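Glycoside hydrolase family 15, cellulose signaling associated protein envoy (Hypocrea jecorina, PDB 4WUJ) acts as a blue-light photoreceptor of a fungus, its flavin-binding LOV domain linking light sensing to the oxidative stress response. Local coordinates at residues P33-I45 and I52-G64. Residues are numbered along the deposited sequence; the frame is centred on the assembly and turned at random.
With FMN (flavin mononucleotide), chain I.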
loop_
_atom_site.group_PDB
_atom_site.type_symbol
_atom_site.label_atom_id
_atom_site.label_comp_id
_atom_site.label_asym_id
_atom_site.label_seq_id
_atom_site.Cartn_x
_atom_site.Cartn_y
_atom_site.Cartn_z
ATOM N N PRO C 33 2.582 12.118 -2.453
ATOM C CA PRO C 33 1.984 11.198 -1.470
ATOM C C PRO C 33 1.574 9.829 -2.072
ATOM O O PRO C 33 1.092 9.773 -3.198
ATOM C CB PRO C 33 0.761 11.981 -0.961
ATOM C CG PRO C 33 0.393 12.914 -2.063
ATOM C CD PRO C 33 1.709 13.268 -2.754
ATOM N N LEU C 34 1.791 8.748 -1.328
ATOM C CA LEU C 34 1.232 7.438 -1.674
ATOM C C LEU C 34 0.288 6.919 -0.579
ATOM O O LEU C 34 0.636 6.968 0.606
ATOM C CB LEU C 34 2.352 6.387 -1.824
ATOM C CG LEU C 34 3.437 6.436 -2.905
ATOM C CD1 LEU C 34 3.817 4.990 -3.360
ATOM C CD2 LEU C 34 2.998 7.225 -4.071
ATOM N N ASP C 35 -0.855 6.352 -0.963
ATOM C CA ASP C 35 -1.666 5.580 -0.001
ATOM C C ASP C 35 -1.824 4.050 -0.402
ATOM O O ASP C 35 -1.235 3.599 -1.400
ATOM C CB ASP C 35 -2.993 6.304 0.270
ATOM C CG ASP C 35 -4.006 6.157 -0.856
ATOM O OD1 ASP C 35 -3.776 5.376 -1.813
ATOM O OD2 ASP C 35 -5.052 6.852 -0.796
ATOM N N CYS C 36 -2.582 3.256 0.370
ATOM C CA CYS C 36 -2.583 1.781 0.174
ATOM C C CYS C 36 -3.416 1.298 -0.968
ATOM O O CYS C 36 -3.506 0.087 -1.239
ATOM C CB CYS C 36 -3.073 1.082 1.453
ATOM S SG CYS C 36 -2.034 1.442 2.759
ATOM N N SER C 37 -4.059 2.239 -1.611
ATOM C CA SER C 37 -4.791 1.971 -2.840
ATOM C C SER C 37 -3.895 2.094 -4.114
ATOM O O SER C 37 -4.368 1.831 -5.225
ATOM C CB SER C 37 -5.941 3.016 -2.952
ATOM O OG SER C 37 -7.129 2.508 -2.384
ATOM N N VAL C 38 -2.668 2.606 -3.965
ATOM C CA VAL C 38 -1.806 2.862 -5.119
ATOM C C VAL C 38 -1.680 1.588 -5.979
ATOM O O VAL C 38 -1.614 0.487 -5.458
ATOM C CB VAL C 38 -0.382 3.359 -4.717
ATOM C CG1 VAL C 38 0.411 2.285 -4.037
ATOM C CG2 VAL C 38 0.403 3.818 -5.951
ATOM N N SER C 39 -1.725 1.735 -7.298
ATOM C CA SER C 39 -1.477 0.597 -8.169
ATOM C C SER C 39 0.040 0.365 -8.284
ATOM O O SER C 39 0.818 1.289 -8.592
ATOM C CB SER C 39 -2.121 0.797 -9.511
ATOM O OG SER C 39 -1.530 -0.033 -10.476
ATOM N N LEU C 40 0.466 -0.850 -7.977
ATOM C CA LEU C 40 1.892 -1.138 -7.829
ATOM C C LEU C 40 2.203 -2.516 -8.346
ATOM O O LEU C 40 1.441 -3.455 -8.099
ATOM C CB LEU C 40 2.318 -1.061 -6.378
ATOM C CG LEU C 40 3.781 -1.354 -6.056
ATOM C CD1 LEU C 40 4.244 -0.524 -4.860
ATOM C CD2 LEU C 40 4.013 -2.840 -5.807
ATOM N N THR C 41 3.298 -2.617 -9.105
ATOM C CA THR C 41 3.830 -3.903 -9.518
ATOM C C THR C 41 5.285 -3.979 -9.072
ATOM O O THR C 41 5.997 -2.970 -8.949
ATOM C CB THR C 41 3.709 -4.163 -11.058
ATOM O OG1 THR C 41 4.550 -3.252 -11.781
ATOM C CG2 THR C 41 2.287 -4.000 -11.526
ATOM N N LEU C 42 5.697 -5.192 -8.782
ATOM C CA LEU C 42 7.066 -5.496 -8.457
ATOM C C LEU C 42 7.497 -6.570 -9.466
ATOM O O LEU C 42 6.818 -7.614 -9.628
ATOM C CB LEU C 42 7.145 -6.034 -7.036
ATOM C CG LEU C 42 8.480 -6.195 -6.342
ATOM C CD1 LEU C 42 9.351 -4.942 -6.338
ATOM C CD2 LEU C 42 8.128 -6.603 -4.912
ATOM N N CYS C 43 8.610 -6.307 -10.141
ATOM C CA CYS C 43 9.099 -7.207 -11.190
ATOM C C CYS C 43 10.515 -7.612 -10.879
ATOM O O CYS C 43 11.310 -6.787 -10.442
ATOM C CB CYS C 43 9.034 -6.532 -12.547
ATOM S SG CYS C 43 7.343 -6.182 -13.117
ATOM N N ASP C 44 10.813 -8.903 -11.049
ATOM C CA ASP C 44 12.150 -9.371 -10.840
ATOM C C ASP C 44 12.924 -9.273 -12.186
ATOM O O ASP C 44 12.843 -10.168 -13.024
ATOM C CB ASP C 44 12.125 -10.813 -10.322
ATOM C CG ASP C 44 13.508 -11.300 -9.920
ATOM O OD1 ASP C 44 14.503 -10.706 -10.379
ATOM O OD2 ASP C 44 13.583 -12.292 -9.165
ATOM N N ILE C 45 13.653 -8.190 -12.402
ATOM C CA ILE C 45 14.294 -8.018 -13.700
ATOM C C ILE C 45 15.575 -8.907 -13.938
ATOM O O ILE C 45 16.121 -8.920 -15.039
ATOM C CB ILE C 45 14.577 -6.541 -13.976
ATOM C CG1 ILE C 45 15.621 -6.025 -13.009
ATOM C CG2 ILE C 45 13.257 -5.682 -13.859
ATOM C CD1 ILE C 45 16.395 -4.877 -13.569
ATOM N N ILE C 52 6.255 -10.077 -13.355
ATOM C CA ILE C 52 5.575 -9.600 -12.140
ATOM C C ILE C 52 5.623 -10.682 -11.047
ATOM O O ILE C 52 5.233 -11.831 -11.287
ATOM C CB ILE C 52 4.117 -9.250 -12.416
ATOM C CG1 ILE C 52 4.018 -8.070 -13.357
ATOM C CG2 ILE C 52 3.365 -8.897 -11.103
ATOM C CD1 ILE C 52 2.657 -8.011 -14.025
ATOM N N VAL C 53 6.135 -10.313 -9.870
ATOM C CA VAL C 53 6.131 -11.217 -8.726
ATOM C C VAL C 53 5.160 -10.750 -7.645
ATOM O O VAL C 53 4.875 -11.489 -6.703
ATOM C CB VAL C 53 7.538 -11.423 -8.136
ATOM C CG1 VAL C 53 8.438 -12.058 -9.172
ATOM C CG2 VAL C 53 8.141 -10.150 -7.671
ATOM N N TYR C 54 4.657 -9.520 -7.796
ATOM C CA TYR C 54 3.652 -8.953 -6.909
ATOM C C TYR C 54 2.941 -7.790 -7.583
ATOM O O TYR C 54 3.611 -6.890 -8.136
ATOM C CB TYR C 54 4.322 -8.434 -5.619
ATOM C CG TYR C 54 3.367 -7.742 -4.686
ATOM C CD1 TYR C 54 3.102 -6.367 -4.791
ATOM C CD2 TYR C 54 2.692 -8.469 -3.692
ATOM C CE1 TYR C 54 2.200 -5.737 -3.911
ATOM C CE2 TYR C 54 1.812 -7.850 -2.823
ATOM C CZ TYR C 54 1.551 -6.495 -2.942
ATOM O OH TYR C 54 0.645 -5.952 -2.062
ATOM N N ALA C 55 1.607 -7.784 -7.502
ATOM C CA ALA C 55 0.809 -6.611 -7.848
ATOM C C ALA C 55 -0.150 -6.274 -6.684
ATOM O O ALA C 55 -0.735 -7.183 -6.041
ATOM C CB ALA C 55 0.037 -6.866 -9.100
ATOM N N SER C 56 -0.299 -4.979 -6.405
ATOM C CA SER C 56 -1.137 -4.512 -5.291
ATOM C C SER C 56 -2.636 -4.671 -5.583
ATOM O O SER C 56 -3.025 -4.842 -6.727
ATOM C CB SER C 56 -0.875 -3.029 -5.031
ATOM O OG SER C 56 -1.144 -2.276 -6.210
ATOM N N PRO C 57 -3.485 -4.636 -4.534
ATOM C CA PRO C 57 -4.934 -4.497 -4.777
ATOM C C PRO C 57 -5.284 -3.338 -5.749
ATOM O O PRO C 57 -6.121 -3.464 -6.641
ATOM C CB PRO C 57 -5.510 -4.211 -3.359
ATOM C CG PRO C 57 -4.482 -4.912 -2.427
ATOM C CD PRO C 57 -3.145 -4.676 -3.097
ATOM N N GLY C 58 -4.643 -2.204 -5.553
ATOM C CA GLY C 58 -4.830 -1.078 -6.464
ATOM C C GLY C 58 -4.558 -1.435 -7.940
ATOM O O GLY C 58 -5.183 -0.865 -8.836
ATOM N N PHE C 59 -3.628 -2.360 -8.218
ATOM C CA PHE C 59 -3.342 -2.704 -9.619
ATOM C C PHE C 59 -4.492 -3.509 -10.194
ATOM O O PHE C 59 -4.914 -3.274 -11.323
ATOM C CB PHE C 59 -2.044 -3.492 -9.763
ATOM C CG PHE C 59 -1.748 -3.982 -11.190
ATOM C CD1 PHE C 59 -1.012 -3.168 -12.093
ATOM C CD2 PHE C 59 -2.185 -5.246 -11.609
ATOM C CE1 PHE C 59 -0.708 -3.622 -13.396
ATOM C CE2 PHE C 59 -1.899 -5.718 -12.899
ATOM C CZ PHE C 59 -1.139 -4.910 -13.802
ATOM N N TYR C 60 -4.998 -4.467 -9.433
ATOM C CA TYR C 60 -6.131 -5.231 -9.926
ATOM C C TYR C 60 -7.395 -4.340 -10.073
ATOM O O TYR C 60 -8.221 -4.541 -10.966
ATOM C CB TYR C 60 -6.376 -6.423 -9.032
ATOM C CG TYR C 60 -5.169 -7.334 -8.897
ATOM C CD1 TYR C 60 -4.609 -7.950 -10.020
ATOM C CD2 TYR C 60 -4.596 -7.606 -7.656
ATOM C CE1 TYR C 60 -3.513 -8.801 -9.916
ATOM C CE2 TYR C 60 -3.467 -8.469 -7.544
ATOM C CZ TYR C 60 -2.952 -9.065 -8.684
ATOM O OH TYR C 60 -1.861 -9.896 -8.625
ATOM N N GLN C 61 -7.507 -3.317 -9.233
ATOM C CA GLN C 61 -8.656 -2.422 -9.300
ATOM C C GLN C 61 -8.498 -1.467 -10.495
ATOM O O GLN C 61 -9.464 -1.147 -11.194
ATOM C CB GLN C 61 -8.807 -1.620 -7.986
ATOM C CG GLN C 61 -10.056 -0.768 -7.904
ATOM C CD GLN C 61 -11.250 -1.581 -7.483
ATOM O OE1 GLN C 61 -11.640 -2.519 -8.171
ATOM N NE2 GLN C 61 -11.816 -1.256 -6.322
ATOM N N LEU C 62 -7.288 -0.980 -10.710
ATOM C CA LEU C 62 -7.074 -0.092 -11.844
ATOM C C LEU C 62 -7.246 -0.847 -13.153
ATOM O O LEU C 62 -7.924 -0.370 -14.039
ATOM C CB LEU C 62 -5.713 0.584 -11.796
ATOM C CG LEU C 62 -5.307 1.230 -13.122
ATOM C CD1 LEU C 62 -6.179 2.460 -13.429
ATOM C CD2 LEU C 62 -3.873 1.602 -13.101
ATOM N N THR C 63 -6.664 -2.036 -13.276
ATOM C CA THR C 63 -6.569 -2.690 -14.595
ATOM C C THR C 63 -7.711 -3.655 -14.875
ATOM O O THR C 63 -7.948 -4.013 -16.021
ATOM C CB THR C 63 -5.250 -3.461 -14.771
ATOM O OG1 THR C 63 -5.207 -4.588 -13.881
ATOM C CG2 THR C 63 -4.074 -2.546 -14.546
ATOM N N GLY C 64 -8.405 -4.097 -13.835
ATOM C CA GLY C 64 -9.446 -5.102 -13.994
ATOM C C GLY C 64 -8.988 -6.551 -14.083
ATOM O O GLY C 64 -9.829 -7.461 -14.109
HETATM N N1 FMN I . 4.412 -0.702 -19.264
HETATM C C2 FMN I . 3.142 -0.181 -19.402
HETATM O O2 FMN I . 2.694 0.078 -20.517
HETATM N N3 FMN I . 2.353 0.037 -18.275
HETATM C C4 FMN I . 2.816 -0.239 -17.011
HETATM O O4 FMN I . 2.078 -0.047 -16.049
HETATM C C4A FMN I . 4.105 -0.769 -16.856
HETATM N N5 FMN I . 4.596 -1.079 -15.595
HETATM C C5A FMN I . 5.859 -1.579 -15.453
HETATM C C6 FMN I . 6.313 -1.854 -14.177
HETATM C C7 FMN I . 7.575 -2.391 -13.988
HETATM C C7M FMN I . 8.024 -2.659 -12.585
HETATM C C8 FMN I . 8.399 -2.644 -15.109
HETATM C C8M FMN I . 9.777 -3.226 -14.912
HETATM C C9 FMN I . 7.935 -2.344 -16.396
HETATM C C9A FMN I . 6.663 -1.814 -16.577
HETATM N N10 FMN I . 6.166 -1.518 -17.852
HETATM C C10 FMN I . 4.894 -0.998 -17.990
HETATM C "C1'" FMN I . 6.962 -1.673 -19.131
HETATM C "C2'" FMN I . 7.023 -3.025 -19.801
HETATM O "O2'" FMN I . 6.962 -4.027 -18.812
HETATM C "C3'" FMN I . 8.308 -3.072 -20.678
HETATM O "O3'" FMN I . 9.466 -2.820 -19.890
HETATM C "C4'" FMN I . 8.232 -2.024 -21.814
HETATM O "O4'" FMN I . 7.179 -2.387 -22.681
HETATM C "C5'" FMN I . 9.554 -1.851 -22.583
HETATM O "O5'" FMN I . 10.065 -3.114 -22.971
HETATM P P FMN I . 9.631 -3.790 -24.349
HETATM O O1P FMN I . 10.289 -5.160 -24.345
HETATM O O2P FMN I . 8.164 -3.977 -24.539
HETATM O O3P FMN I . 10.159 -2.970 -25.479
HETATM O O HOH W 1 -2.974 -1.164 -3.447
#
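The Phe-59 ring has Ser-39 OG near its plane at the CD1 edge, 3.6 Å from Phe-59 CD1, while Thr-41 CG2 approaches obliquely, 3.4 Å from Phe-59 CD1; Thr-63 CG2 lies over one face, offset toward the rim, and Tyr-60 CD1 at the CD2 edge. The Tyr-54 ring meets Leu-40 CD2 edge-on in its plane, and its OH bonds to Cys-36 N of the second subunit. Ser-39 OG itself bonds to Gln-144, which also hydrogen-bonds to FMN. With chi1 at 58°, between backbone N and carbonyl carbon, Ser-56 OG donates to Val-38 O (2.9 Å, in the carbonyl plane on a lone pair), accepts from Leu-40 N (2.8 Å, bent to 132°) and weakly caps Phe-59 N. Replacing Ser-56 by alanine would probably leave Leu-40 N without this acceptor and the helix 57-63 without its side-chain cap. Further along, Leu-42 O takes Val-53 N at 2.8 Å and Tyr-54 N weakly at 3.4 Å, the evidence for a classic bulge. Thr-41 OG1 lies 3.3 Å from FMN C6 and Cys-43 SG 3.6 Å from FMN C7M, lining the flavin pocket. Strands 39-44 and 52-55 form the hairpin leading into helix 57-63, within the five-stranded antiparallel sheet, order 2-1-5-4-3, of this LOV (PAS) domain.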